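PDB 4CDB: listeriolysin O from Listeria monocytogenes, which binds cholesterol-containing host membranes, changes shape, inserts into them and assembles into an oligomeric pore that lyses the cell. Local coordinates for residues A[118-123]-A[216-221]; A[212-217]-A[345-350]; A[252-257]-A[350-355]. All coordinates share one frame; numbering follows the deposited sequence.

Contact 1 (A[118-123]-A[216-221]); sequences IDLPGM and IYYNVN
Ile118 pairs with Val220 as an antiparallel non-hydrogen-bonded couple, CA to CA 4.6 Å, at the point where strand 114-118 gives out beside strand 207-222. One residue on, Asp119 N donates to Asn219 O at 3.2 Å, and the Asp119 side chain continues the ladder. Its CG lies between its own N and carbonyl carbon (chi1 66°), which turns the carboxylate to the neighbouring strand. Asn219 N reaches Asp119 OD1 at 2.6 Å in a nearly straight bond, arriving from above the carboxylate plane. Asn219 ND2 donates to Asp119 OD2 at 3.2 Å from the syn side but out of the carboxylate plane; backbone and side chain of Asn219 thus hold both oxygens. Further along, a water donates to Asp119 O and Tyr217 O. On the apolar side Ile118 CD1 lies 3.6 Å from Tyr218 CD1, Ile118 CG1 packs on Val220 CG2, and Leu120 CD2 touches Tyr218 CB at 3.8 Å. Tyr217 and Tyr218 both face Tyr260 of strand 252-260, forming a classic beta bulge. Helix 137-152 packs against the apolar side chains, with Leu147 on Ile118, Val148 on Tyr218 and Trp151 on Leu120.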
ATOM      1  N   ILE A 118     -16.237 -20.573  17.460  1.00 33.14           N
ATOM      2  CA  ILE A 118     -16.483 -19.324  16.743  1.00 33.96           C
ATOM      3  C   ILE A 118     -16.539 -18.153  17.724  1.00 40.85           C
ATOM      4  O   ILE A 118     -16.946 -18.323  18.876  1.00 46.08           O
ATOM      5  CB  ILE A 118     -17.784 -19.409  15.904  1.00 40.54           C
ATOM      6  CG1 ILE A 118     -17.824 -18.313  14.835  1.00 41.58           C
ATOM      7  CG2 ILE A 118     -19.025 -19.364  16.798  1.00 34.14           C
ATOM      8  CD1 ILE A 118     -18.886 -18.538  13.777  1.00 32.95           C
ATOM      9  N   ASP A 119     -16.130 -16.968  17.271  1.00 37.26           N
ATOM     10  CA  ASP A 119     -16.032 -15.813  18.161  1.00 42.08           C
ATOM     11  C   ASP A 119     -17.179 -14.805  18.029  1.00 44.34           C
ATOM     12  O   ASP A 119     -17.038 -13.646  18.427  1.00 43.91           O
ATOM     13  CB  ASP A 119     -14.689 -15.104  17.964  1.00 38.24           C
ATOM     14  CG  ASP A 119     -14.559 -14.471  16.591  1.00 43.29           C
ATOM     15  OD1 ASP A 119     -15.332 -14.844  15.684  1.00 45.85           O
ATOM     16  OD2 ASP A 119     -13.678 -13.602  16.417  1.00 40.97           O
ATOM     17  N   LEU A 120     -18.305 -15.239  17.471  1.00 45.16           N
ATOM     18  CA  LEU A 120     -19.465 -14.360  17.333  1.00 48.97           C
ATOM     19  C   LEU A 120     -19.990 -13.963  18.713  1.00 54.82           C
ATOM     20  O   LEU A 120     -19.994 -14.779  19.638  1.00 57.18           O
ATOM     21  CB  LEU A 120     -20.559 -15.022  16.490  1.00 47.77           C
ATOM     22  CG  LEU A 120     -20.344 -14.988  14.974  1.00 44.15           C
ATOM     23  CD1 LEU A 120     -21.371 -15.847  14.254  1.00 48.76           C
ATOM     24  CD2 LEU A 120     -20.401 -13.556  14.468  1.00 42.81           C
ATOM     25  N   PRO A 121     -20.425 -12.701  18.858  1.00 57.11           N
ATOM     26  CA  PRO A 121     -20.749 -12.126  20.169  1.00 57.87           C
ATOM     27  C   PRO A 121     -21.972 -12.747  20.844  1.00 59.55           C
ATOM     28  O   PRO A 121     -22.948 -13.091  20.176  1.00 59.45           O
ATOM     29  CB  PRO A 121     -21.024 -10.656  19.841  1.00 64.14           C
ATOM     30  CG  PRO A 121     -21.480 -10.669  18.423  1.00 62.86           C
ATOM     31  CD  PRO A 121     -20.663 -11.743  17.763  1.00 57.63           C
ATOM     32  N   GLY A 122     -21.904 -12.886  22.165  1.00 63.99           N
ATOM     33  CA  GLY A 122     -23.056 -13.286  22.955  1.00 65.44           C
ATOM     34  C   GLY A 122     -23.155 -14.762  23.298  1.00 67.20           C
ATOM     35  O   GLY A 122     -23.849 -15.131  24.247  1.00 63.76           O
ATOM     36  N   MET A 123     -22.466 -15.606  22.533  1.00 66.23           N
ATOM     37  CA  MET A 123     -22.581 -17.054  22.696  1.00 65.44           C
ATOM     38  C   MET A 123     -21.924 -17.551  23.985  1.00 64.34           C
ATOM     39  O   MET A 123     -20.934 -16.986  24.449  1.00 67.61           O
ATOM     40  CB  MET A 123     -21.991 -17.780  21.483  1.00 63.10           C
ATOM     41  CG  MET A 123     -22.480 -17.233  20.150  1.00 65.22           C
ATOM     42  SD  MET A 123     -21.933 -18.196  18.725  1.00 51.24           S
ATOM     43  CE  MET A 123     -22.939 -19.667  18.932  1.00 40.05           C
ATOM     44  N   ILE A 216     -13.661  -8.307   8.837  1.00 37.04           N
ATOM     45  CA  ILE A 216     -13.792  -9.656   9.376  1.00 31.50           C
ATOM     46  C   ILE A 216     -15.036  -9.777  10.253  1.00 33.61           C
ATOM     47  O   ILE A 216     -15.159  -9.093  11.268  1.00 39.73           O
ATOM     48  CB  ILE A 216     -12.547 -10.051  10.193  1.00 36.88           C
ATOM     49  CG1 ILE A 216     -11.281  -9.846   9.360  1.00 39.71           C
ATOM     50  CG2 ILE A 216     -12.661 -11.491  10.684  1.00 28.83           C
ATOM     51  CD1 ILE A 216      -9.995  -9.960  10.154  1.00 39.73           C
ATOM     52  N   TYR A 217     -15.950 -10.657   9.856  1.00 31.97           N
ATOM     53  CA  TYR A 217     -17.204 -10.841  10.575  1.00 33.48           C
ATOM     54  C   TYR A 217     -17.043 -11.800  11.750  1.00 39.32           C
ATOM     55  O   TYR A 217     -17.659 -11.618  12.802  1.00 35.10           O
ATOM     56  CB  TYR A 217     -18.289 -11.347   9.625  1.00 34.30           C
ATOM     57  CG  TYR A 217     -18.555 -10.423   8.458  1.00 46.23           C
ATOM     58  CD1 TYR A 217     -18.424  -9.048   8.594  1.00 46.12           C
ATOM     59  CD2 TYR A 217     -18.930 -10.927   7.218  1.00 47.24           C
ATOM     60  CE1 TYR A 217     -18.664  -8.198   7.531  1.00 48.20           C
ATOM     61  CE2 TYR A 217     -19.172 -10.084   6.148  1.00 50.67           C
ATOM     62  CZ  TYR A 217     -19.037  -8.721   6.310  1.00 50.71           C
ATOM     63  OH  TYR A 217     -19.276  -7.879   5.247  1.00 54.36           O
ATOM     64  N   TYR A 218     -16.217 -12.825  11.562  1.00 31.84           N
ATOM     65  CA  TYR A 218     -15.959 -13.800  12.614  1.00 33.46           C
ATOM     66  C   TYR A 218     -14.720 -14.641  12.327  1.00 33.45           C
ATOM     67  O   TYR A 218     -14.278 -14.750  11.181  1.00 32.15           O
ATOM     68  CB  TYR A 218     -17.176 -14.708  12.830  1.00 32.48           C
ATOM     69  CG  TYR A 218     -17.650 -15.429  11.587  1.00 38.63           C
ATOM     70  CD1 TYR A 218     -17.151 -16.681  11.253  1.00 40.38           C
ATOM     71  CD2 TYR A 218     -18.603 -14.862  10.752  1.00 40.01           C
ATOM     72  CE1 TYR A 218     -17.583 -17.346  10.121  1.00 42.40           C
ATOM     73  CE2 TYR A 218     -19.042 -15.517   9.617  1.00 39.83           C
ATOM     74  CZ  TYR A 218     -18.529 -16.758   9.306  1.00 43.26           C
ATOM     75  OH  TYR A 218     -18.965 -17.412   8.177  1.00 45.76           O
ATOM     76  N   ASN A 219     -14.166 -15.224  13.386  1.00 32.15           N
ATOM     77  CA  ASN A 219     -13.065 -16.167  13.271  1.00 31.95           C
ATOM     78  C   ASN A 219     -13.468 -17.531  13.809  1.00 35.93           C
ATOM     79  O   ASN A 219     -14.124 -17.630  14.849  1.00 37.00           O
ATOM     80  CB  ASN A 219     -11.835 -15.658  14.025  1.00 37.13           C
ATOM     81  CG  ASN A 219     -11.271 -14.388  13.430  1.00 49.39           C
ATOM     82  OD1 ASN A 219     -10.365 -14.428  12.597  1.00 50.38           O
ATOM     83  ND2 ASN A 219     -11.804 -13.248  13.854  1.00 56.20           N
ATOM     84  N   VAL A 220     -13.080 -18.579  13.092  1.00 31.18           N
ATOM     85  CA  VAL A 220     -13.264 -19.938  13.573  1.00 30.95           C
ATOM     86  C   VAL A 220     -11.904 -20.566  13.856  1.00 33.95           C
ATOM     87  O   VAL A 220     -11.054 -20.659  12.964  1.00 30.44           O
ATOM     88  CB  VAL A 220     -14.044 -20.805  12.563  1.00 34.82           C
ATOM     89  CG1 VAL A 220     -14.093 -22.254  13.032  1.00 34.57           C
ATOM     90  CG2 VAL A 220     -15.453 -20.250  12.363  1.00 32.30           C
ATOM     91  N   ASN A 221     -11.698 -20.982  15.103  1.00 31.53           N
ATOM     92  CA  ASN A 221     -10.434 -21.593  15.501  1.00 38.62           C
ATOM     93  C   ASN A 221     -10.578 -23.061  15.919  1.00 37.83           C
ATOM     94  O   ASN A 221     -11.688 -23.550  16.144  1.00 33.45           O
ATOM     95  CB  ASN A 221      -9.760 -20.775  16.605  1.00 38.14           C
ATOM     96  CG  ASN A 221     -10.572 -20.740  17.882  1.00 49.91           C
ATOM     97  OD1 ASN A 221     -11.770 -21.017  17.875  1.00 61.16           O
ATOM     98  ND2 ASN A 221      -9.923 -20.397  18.988  1.00 52.70           N
TER
HETATM   99  O   HOH W   1     -17.420 -11.946  15.669  1.00 58.03           O

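Contact 2 (A[212-217]-A[345-350])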
ATOM      1  N   SER A 212      -5.279  -2.642   1.176  1.00 39.06           N
ATOM      2  CA  SER A 212      -5.989  -3.869   1.517  1.00 40.29           C
ATOM      3  C   SER A 212      -6.949  -3.585   2.673  1.00 37.38           C
ATOM      4  O   SER A 212      -6.519  -3.239   3.774  1.00 37.77           O
ATOM      5  CB  SER A 212      -5.001  -4.969   1.903  1.00 43.69           C
ATOM      6  OG  SER A 212      -5.663  -6.202   2.121  1.00 54.03           O
ATOM      7  N   PHE A 213      -8.246  -3.723   2.419  1.00 35.13           N
ATOM      8  CA  PHE A 213      -9.261  -3.408   3.422  1.00 37.77           C
ATOM      9  C   PHE A 213     -10.073  -4.652   3.792  1.00 34.83           C
ATOM     10  O   PHE A 213     -10.923  -5.104   3.023  1.00 36.04           O
ATOM     11  CB  PHE A 213     -10.177  -2.290   2.909  1.00 44.48           C
ATOM     12  CG  PHE A 213     -11.178  -1.802   3.922  1.00 51.43           C
ATOM     13  CD1 PHE A 213     -10.768  -1.070   5.027  1.00 52.93           C
ATOM     14  CD2 PHE A 213     -12.530  -2.058   3.758  1.00 57.08           C
ATOM     15  CE1 PHE A 213     -11.689  -0.614   5.958  1.00 56.04           C
ATOM     16  CE2 PHE A 213     -13.457  -1.602   4.684  1.00 57.30           C
ATOM     17  CZ  PHE A 213     -13.036  -0.881   5.785  1.00 55.81           C
ATOM     18  N   LYS A 214      -9.801  -5.207   4.969  1.00 33.16           N
ATOM     19  CA  LYS A 214     -10.502  -6.404   5.423  1.00 36.88           C
ATOM     20  C   LYS A 214     -11.586  -6.083   6.443  1.00 36.75           C
ATOM     21  O   LYS A 214     -11.343  -5.381   7.427  1.00 40.83           O
ATOM     22  CB  LYS A 214      -9.525  -7.423   6.022  1.00 36.68           C
ATOM     23  CG  LYS A 214      -8.571  -8.073   5.030  1.00 41.09           C
ATOM     24  CD  LYS A 214      -7.826  -9.238   5.678  1.00 42.95           C
ATOM     25  CE  LYS A 214      -6.856  -9.901   4.710  1.00 41.93           C
ATOM     26  NZ  LYS A 214      -5.737  -8.994   4.333  1.00 41.24           N
ATOM     27  N   GLN A 215     -12.782  -6.606   6.196  1.00 32.22           N
ATOM     28  CA  GLN A 215     -13.864  -6.559   7.169  1.00 31.51           C
ATOM     29  C   GLN A 215     -14.166  -7.977   7.653  1.00 37.68           C
ATOM     30  O   GLN A 215     -14.822  -8.758   6.962  1.00 36.97           O
ATOM     31  CB  GLN A 215     -15.107  -5.902   6.563  1.00 35.92           C
ATOM     32  CG  GLN A 215     -14.940  -4.411   6.298  1.00 42.44           C
ATOM     33  CD  GLN A 215     -15.991  -3.857   5.358  1.00 51.98           C
ATOM     34  OE1 GLN A 215     -16.417  -4.529   4.421  1.00 56.79           O
ATOM     35  NE2 GLN A 215     -16.417  -2.622   5.606  1.00 56.40           N
ATOM     36  N   ILE A 216     -13.661  -8.307   8.837  1.00 37.04           N
ATOM     37  CA  ILE A 216     -13.792  -9.656   9.376  1.00 31.50           C
ATOM     38  C   ILE A 216     -15.036  -9.777  10.253  1.00 33.61           C
ATOM     39  O   ILE A 216     -15.159  -9.093  11.268  1.00 39.73           O
ATOM     40  CB  ILE A 216     -12.547 -10.051  10.193  1.00 36.88           C
ATOM     41  CG1 ILE A 216     -11.281  -9.846   9.360  1.00 39.71           C
ATOM     42  CG2 ILE A 216     -12.661 -11.491  10.684  1.00 28.83           C
ATOM     43  CD1 ILE A 216      -9.995  -9.960  10.154  1.00 39.73           C
ATOM     44  N   TYR A 217     -15.950 -10.657   9.856  1.00 31.97           N
ATOM     45  CA  TYR A 217     -17.204 -10.841  10.575  1.00 33.48           C
ATOM     46  C   TYR A 217     -17.043 -11.800  11.750  1.00 39.32           C
ATOM     47  O   TYR A 217     -17.659 -11.618  12.802  1.00 35.10           O
ATOM     48  CB  TYR A 217     -18.289 -11.347   9.625  1.00 34.30           C
ATOM     49  CG  TYR A 217     -18.555 -10.423   8.458  1.00 46.23           C
ATOM     50  CD1 TYR A 217     -18.424  -9.048   8.594  1.00 46.12           C
ATOM     51  CD2 TYR A 217     -18.930 -10.927   7.218  1.00 47.24           C
ATOM     52  CE1 TYR A 217     -18.664  -8.198   7.531  1.00 48.20           C
ATOM     53  CE2 TYR A 217     -19.172 -10.084   6.148  1.00 50.67           C
ATOM     54  CZ  TYR A 217     -19.037  -8.721   6.310  1.00 50.71           C
ATOM     55  OH  TYR A 217     -19.276  -7.879   5.247  1.00 54.36           O
ATOM     56  N   VAL A 345     -16.342 -14.746   3.194  1.00 51.76           N
ATOM     57  CA  VAL A 345     -15.507 -15.818   2.674  1.00 42.00           C
ATOM     58  C   VAL A 345     -14.186 -15.814   3.433  1.00 35.09           C
ATOM     59  O   VAL A 345     -13.853 -14.819   4.078  1.00 35.32           O
ATOM     60  CB  VAL A 345     -15.239 -15.622   1.164  1.00 45.82           C
ATOM     61  CG1 VAL A 345     -16.549 -15.591   0.392  1.00 44.37           C
ATOM     62  CG2 VAL A 345     -14.442 -14.347   0.924  1.00 45.25           C
ATOM     63  N   PRO A 346     -13.435 -16.930   3.382  1.00 33.27           N
ATOM     64  CA  PRO A 346     -12.102 -16.913   3.996  1.00 28.80           C
ATOM     65  C   PRO A 346     -11.206 -15.853   3.351  1.00 28.12           C
ATOM     66  O   PRO A 346     -11.087 -15.803   2.122  1.00 30.22           O
ATOM     67  CB  PRO A 346     -11.563 -18.317   3.701  1.00 29.74           C
ATOM     68  CG  PRO A 346     -12.791 -19.164   3.538  1.00 30.62           C
ATOM     69  CD  PRO A 346     -13.789 -18.267   2.868  1.00 32.04           C
ATOM     70  N   ILE A 347     -10.595 -15.007   4.173  1.00 27.57           N
ATOM     71  CA  ILE A 347      -9.753 -13.930   3.664  1.00 31.65           C
ATOM     72  C   ILE A 347      -8.388 -13.885   4.347  1.00 28.75           C
ATOM     73  O   ILE A 347      -7.473 -13.204   3.883  1.00 35.77           O
ATOM     74  CB  ILE A 347     -10.449 -12.557   3.794  1.00 32.08           C
ATOM     75  CG1 ILE A 347     -10.956 -12.342   5.221  1.00 36.48           C
ATOM     76  CG2 ILE A 347     -11.596 -12.444   2.800  1.00 29.01           C
ATOM     77  CD1 ILE A 347     -11.729 -11.045   5.402  1.00 38.50           C
ATOM     78  N   ALA A 348      -8.259 -14.614   5.451  1.00 26.43           N
ATOM     79  CA  ALA A 348      -6.998 -14.709   6.178  1.00 26.02           C
ATOM     80  C   ALA A 348      -7.024 -15.907   7.115  1.00 30.09           C
ATOM     81  O   ALA A 348      -8.093 -16.343   7.541  1.00 32.57           O
ATOM     82  CB  ALA A 348      -6.741 -13.437   6.965  1.00 26.65           C
ATOM     83  N   TYR A 349      -5.848 -16.435   7.434  1.00 26.55           N
ATOM     84  CA  TYR A 349      -5.752 -17.539   8.379  1.00 26.17           C
ATOM     85  C   TYR A 349      -4.388 -17.633   9.052  1.00 30.16           C
ATOM     86  O   TYR A 349      -3.395 -17.112   8.544  1.00 29.95           O
ATOM     87  CB  TYR A 349      -6.122 -18.868   7.710  1.00 24.22           C
ATOM     88  CG  TYR A 349      -5.192 -19.322   6.602  1.00 32.22           C
ATOM     89  CD1 TYR A 349      -5.336 -18.842   5.309  1.00 29.88           C
ATOM     90  CD2 TYR A 349      -4.188 -20.253   6.846  1.00 30.30           C
ATOM     91  CE1 TYR A 349      -4.496 -19.263   4.287  1.00 26.37           C
ATOM     92  CE2 TYR A 349      -3.343 -20.681   5.834  1.00 30.53           C
ATOM     93  CZ  TYR A 349      -3.502 -20.182   4.555  1.00 29.76           C
ATOM     94  OH  TYR A 349      -2.668 -20.601   3.542  1.00 29.71           O
ATOM     95  N   THR A 350      -4.354 -18.293  10.205  1.00 30.04           N
ATOM     96  CA  THR A 350      -3.111 -18.496  10.937  1.00 30.85           C
ATOM     97  C   THR A 350      -2.762 -19.979  10.949  1.00 33.31           C
ATOM     98  O   THR A 350      -3.651 -20.833  10.878  1.00 31.72           O
ATOM     99  CB  THR A 350      -3.224 -17.992  12.387  1.00 34.05           C
ATOM    100  OG1 THR A 350      -4.135 -18.827  13.110  1.00 41.10           O
ATOM    101  CG2 THR A 350      -3.723 -16.553  12.418  1.00 32.27           C
TER
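Lys214 and Ile347 face each other across two strands that run almost at right angles, 96° between their directions and 8.7 Å apart at the closest approach of the axes. The Lys214 chain can be followed outward. CB lies 4.3 Å from Ile347 CD1. CG starts anti to the carbonyl carbon, and the chain runs extended through CD to CE, which comes 3.5 Å from Ile347 O and 4.2 Å from Ala348 CB. CE thus lies against the Ile347 carbonyl oxygen and the Ala348 methyl. A bend at the last torsion (chi4 66°) then sets NZ, which is hydrogen-bonded to Gln78 OE1 and Gln263 OE1. Gln78 is itself a ligand of a bound sodium ion, and the Lys214 side chain comes within about 4 Å of a sodium ion. In the opposite direction Ile347 sends CD1 toward strand 212-217, where it meets Ile216 CG1 at 4.2 Å and Gln215 O at the same distance. The two isoleucines approach at a slant, tip to chain. All five residues that touch are buried, and the meeting is made by side chains and not by strand pairing. Both strands belong to one antiparallel sheet, and their crossing at nearly a right angle without pairing is consistent with the bent, twisted central sheet of cholesterol-dependent cytolysins.

Contact 3 (A[252-257]-A[350-355]); sequences PAYISS and TTNFLK. With ACT (acetate ion), chain D.
A beta bulge interrupts the antiparallel ladder between strands 252-257 and 350-353, its register slipping by one residue between Ile255 and Ser257. Before the slip, Tyr254 and Asn352 form a hydrogen-bonded pair, Tyr254 N to Asn352 O and Asn352 N to Tyr254 O both 2.9 Å. Beyond the strand end, Leu354 N donates to Pro252 O in a nearly straight bond (N-H...O 177°), and a water links that oxygen to Lys355 N. After the slip, Thr350 N binds Ser257 O, while Ser256 N, at the bulge, reaches Thr350 O from a position tilted out of the carbonyl plane. The bulge turns Ser256 toward the other strand. With OG between its own N and carbonyl carbon (chi1 52°), the hydroxyl is hydrogen-bonded to Thr350 OG1, OG to OG1 2.8 Å. The Asn352 amide has weak bonds at its two ends: OD1 to Ser256 OG at 3.0 Å, which is not settled, and ND2 to Tyr254 OH at 3.4 Å, whose stronger partner is Asn357 OD1. Asn352 CB rests against the Tyr254 ring, 3.5 Å from CZ, with ring and amide planes 65° apart. Leu354 CD2 touches Tyr254 CD1 at 4.1 Å, and Pro252 CG meets Leu354 CB. At the outer end Lys355 NZ donates to acetate O at 2.8 Å, the acetate probably from the crystallisation liquor, and also binds Leu30 O. Strand 252-260 lies between strands 345-353 and 207-222, with Ser256 also backbone-bonded to Val222, which makes the bulged pair part of the family's central antiparallel sheet.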
ATOM      1  N   PRO A 252       5.222 -30.469   9.413  1.00 39.87           N
ATOM      2  CA  PRO A 252       3.758 -30.480   9.378  1.00 34.51           C
ATOM      3  C   PRO A 252       3.175 -29.323  10.186  1.00 31.26           C
ATOM      4  O   PRO A 252       3.699 -28.976  11.248  1.00 34.36           O
ATOM      5  CB  PRO A 252       3.408 -31.820  10.028  1.00 38.91           C
ATOM      6  CG  PRO A 252       4.542 -32.092  10.953  1.00 42.99           C
ATOM      7  CD  PRO A 252       5.764 -31.548  10.257  1.00 39.99           C
ATOM      8  N   ALA A 253       2.110 -28.722   9.669  1.00 31.20           N
ATOM      9  CA  ALA A 253       1.428 -27.639  10.365  1.00 28.40           C
ATOM     10  C   ALA A 253      -0.070 -27.751  10.132  1.00 27.67           C
ATOM     11  O   ALA A 253      -0.513 -28.460   9.227  1.00 30.99           O
ATOM     12  CB  ALA A 253       1.943 -26.287   9.887  1.00 25.47           C
ATOM     13  N   TYR A 254      -0.852 -27.054  10.951  1.00 26.54           N
ATOM     14  CA  TYR A 254      -2.297 -27.026  10.767  1.00 29.63           C
ATOM     15  C   TYR A 254      -2.843 -25.601  10.792  1.00 29.61           C
ATOM     16  O   TYR A 254      -2.265 -24.711  11.417  1.00 24.62           O
ATOM     17  CB  TYR A 254      -3.006 -27.884  11.821  1.00 27.32           C
ATOM     18  CG  TYR A 254      -2.864 -27.384  13.240  1.00 27.38           C
ATOM     19  CD1 TYR A 254      -1.725 -27.665  13.982  1.00 31.20           C
ATOM     20  CD2 TYR A 254      -3.874 -26.642  13.843  1.00 27.89           C
ATOM     21  CE1 TYR A 254      -1.590 -27.213  15.282  1.00 30.17           C
ATOM     22  CE2 TYR A 254      -3.747 -26.188  15.142  1.00 27.64           C
ATOM     23  CZ  TYR A 254      -2.603 -26.477  15.856  1.00 28.51           C
ATOM     24  OH  TYR A 254      -2.469 -26.028  17.149  1.00 31.51           O
ATOM     25  N   ILE A 255      -3.956 -25.391  10.100  1.00 33.39           N
ATOM     26  CA  ILE A 255      -4.627 -24.100  10.128  1.00 31.62           C
ATOM     27  C   ILE A 255      -5.377 -23.959  11.452  1.00 32.69           C
ATOM     28  O   ILE A 255      -6.403 -24.605  11.671  1.00 31.19           O
ATOM     29  CB  ILE A 255      -5.576 -23.936   8.925  1.00 27.29           C
ATOM     30  CG1 ILE A 255      -4.799 -24.096   7.614  1.00 26.16           C
ATOM     31  CG2 ILE A 255      -6.274 -22.589   8.970  1.00 25.64           C
ATOM     32  CD1 ILE A 255      -5.635 -23.889   6.364  1.00 24.60           C
ATOM     33  N   SER A 256      -4.847 -23.118  12.337  1.00 27.45           N
ATOM     34  CA  SER A 256      -5.380 -22.972  13.688  1.00 32.03           C
ATOM     35  C   SER A 256      -6.585 -22.034  13.766  1.00 32.44           C
ATOM     36  O   SER A 256      -7.399 -22.140  14.679  1.00 32.12           O
ATOM     37  CB  SER A 256      -4.279 -22.502  14.643  1.00 33.50           C
ATOM     38  OG  SER A 256      -3.631 -21.343  14.143  1.00 36.16           O
ATOM     39  N   SER A 257      -6.696 -21.121  12.806  1.00 31.36           N
ATOM     40  CA  SER A 257      -7.784 -20.148  12.800  1.00 32.50           C
ATOM     41  C   SER A 257      -7.993 -19.554  11.414  1.00 31.10           C
ATOM     42  O   SER A 257      -7.030 -19.294  10.698  1.00 29.25           O
ATOM     43  CB  SER A 257      -7.500 -19.029  13.804  1.00 37.42           C
ATOM     44  OG  SER A 257      -8.557 -18.088  13.827  1.00 46.78           O
ATOM     45  N   THR A 350      -4.354 -18.293  10.205  1.00 30.04           N
ATOM     46  CA  THR A 350      -3.111 -18.496  10.937  1.00 30.85           C
ATOM     47  C   THR A 350      -2.762 -19.979  10.949  1.00 33.31           C
ATOM     48  O   THR A 350      -3.651 -20.833  10.878  1.00 31.72           O
ATOM     49  CB  THR A 350      -3.224 -17.992  12.387  1.00 34.05           C
ATOM     50  OG1 THR A 350      -4.135 -18.827  13.110  1.00 41.10           O
ATOM     51  CG2 THR A 350      -3.723 -16.553  12.418  1.00 32.27           C
ATOM     52  N   THR A 351      -1.473 -20.287  11.039  1.00 29.49           N
ATOM     53  CA  THR A 351      -1.026 -21.674  11.064  1.00 33.74           C
ATOM     54  C   THR A 351      -0.139 -21.960  12.273  1.00 35.31           C
ATOM     55  O   THR A 351       0.653 -21.115  12.689  1.00 33.73           O
ATOM     56  CB  THR A 351      -0.262 -22.045   9.779  1.00 39.21           C
ATOM     57  OG1 THR A 351       0.733 -21.050   9.513  1.00 47.78           O
ATOM     58  CG2 THR A 351      -1.214 -22.123   8.601  1.00 31.46           C
ATOM     59  N   ASN A 352      -0.284 -23.158  12.833  1.00 31.39           N
ATOM     60  CA  ASN A 352       0.559 -23.605  13.935  1.00 35.27           C
ATOM     61  C   ASN A 352       1.321 -24.859  13.542  1.00 33.32           C
ATOM     62  O   ASN A 352       0.761 -25.755  12.909  1.00 34.05           O
ATOM     63  CB  ASN A 352      -0.280 -23.900  15.181  1.00 41.34           C
ATOM     64  CG  ASN A 352      -0.888 -22.654  15.795  1.00 46.25           C
ATOM     65  OD1 ASN A 352      -0.881 -21.581  15.193  1.00 47.29           O
ATOM     66  ND2 ASN A 352      -1.426 -22.794  17.000  1.00 50.98           N
ATOM     67  N   PHE A 353       2.598 -24.924  13.911  1.00 34.02           N
ATOM     68  CA  PHE A 353       3.378 -26.141  13.721  1.00 31.82           C
ATOM     69  C   PHE A 353       2.783 -27.245  14.589  1.00 32.42           C
ATOM     70  O   PHE A 353       2.385 -26.997  15.724  1.00 31.31           O
ATOM     71  CB  PHE A 353       4.847 -25.909  14.083  1.00 30.26           C
ATOM     72  CG  PHE A 353       5.577 -25.005  13.124  1.00 34.48           C
ATOM     73  CD1 PHE A 353       5.971 -25.468  11.879  1.00 38.27           C
ATOM     74  CD2 PHE A 353       5.879 -23.696  13.474  1.00 39.40           C
ATOM     75  CE1 PHE A 353       6.646 -24.640  10.994  1.00 36.22           C
ATOM     76  CE2 PHE A 353       6.554 -22.865  12.592  1.00 40.99           C
ATOM     77  CZ  PHE A 353       6.937 -23.339  11.351  1.00 36.77           C
ATOM     78  N   LEU A 354       2.717 -28.459  14.054  1.00 33.40           N
ATOM     79  CA  LEU A 354       2.134 -29.575  14.789  1.00 39.40           C
ATOM     80  C   LEU A 354       3.023 -30.022  15.944  1.00 35.72           C
ATOM     81  O   LEU A 354       2.550 -30.627  16.904  1.00 38.06           O
ATOM     82  CB  LEU A 354       1.857 -30.757  13.855  1.00 41.79           C
ATOM     83  CG  LEU A 354       0.392 -31.163  13.688  1.00 45.71           C
ATOM     84  CD1 LEU A 354       0.273 -32.438  12.863  1.00 45.73           C
ATOM     85  CD2 LEU A 354      -0.274 -31.327  15.047  1.00 46.74           C
ATOM     86  N   LYS A 355       4.312 -29.718  15.852  1.00 38.02           N
ATOM     87  CA  LYS A 355       5.274 -30.191  16.841  1.00 39.63           C
ATOM     88  C   LYS A 355       5.038 -29.623  18.239  1.00 44.13           C
ATOM     89  O   LYS A 355       4.992 -30.368  19.217  1.00 48.87           O
ATOM     90  CB  LYS A 355       6.702 -29.889  16.386  1.00 37.37           C
ATOM     91  CG  LYS A 355       7.776 -30.373  17.345  1.00 39.21           C
ATOM     92  CD  LYS A 355       9.164 -30.103  16.783  1.00 51.20           C
ATOM     93  CE  LYS A 355      10.250 -30.567  17.738  1.00 57.78           C
ATOM     94  NZ  LYS A 355      11.616 -30.331  17.191  1.00 60.16           N
TER
HETATM   95  C   ACT D1529      10.877 -26.768  16.778  1.00106.69           C
HETATM   96  O   ACT D1529      11.544 -27.710  16.296  1.00108.07           O
HETATM   97  OXT ACT D1529       9.683 -26.908  17.121  1.00104.78           O
HETATM   98  CH3 ACT D1529      11.536 -25.435  16.977  1.00106.38           C
HETATM   99  O   HOH W   2       5.674 -29.347  13.127  1.00 33.26           O

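All three contacts are largely buried and belong to one antiparallel sheet. Contacts 1 and 2 share strand 207-222 and overlap at Ile216 and Tyr217, while contacts 2 and 3 share strand 345-353 and have Thr350 in common in sequence. Strand 252-260, of contact 3, is the neighbour of both: Asn221 CB packs 3.3 Å from Ser256 O, and Tyr349 CB 3.2 Å from Ser257 O. Contact 2, nearest the chain's centre, is side-chain packing without strand pairing, an isoleucine pair beside a lysine with a polar tip. Contact 3 is mainly backbone pairing; contact 1 continues a fading ladder with a carboxylate. Both include partly exposed polar residues, whereas all touching residues of contact 2 are buried.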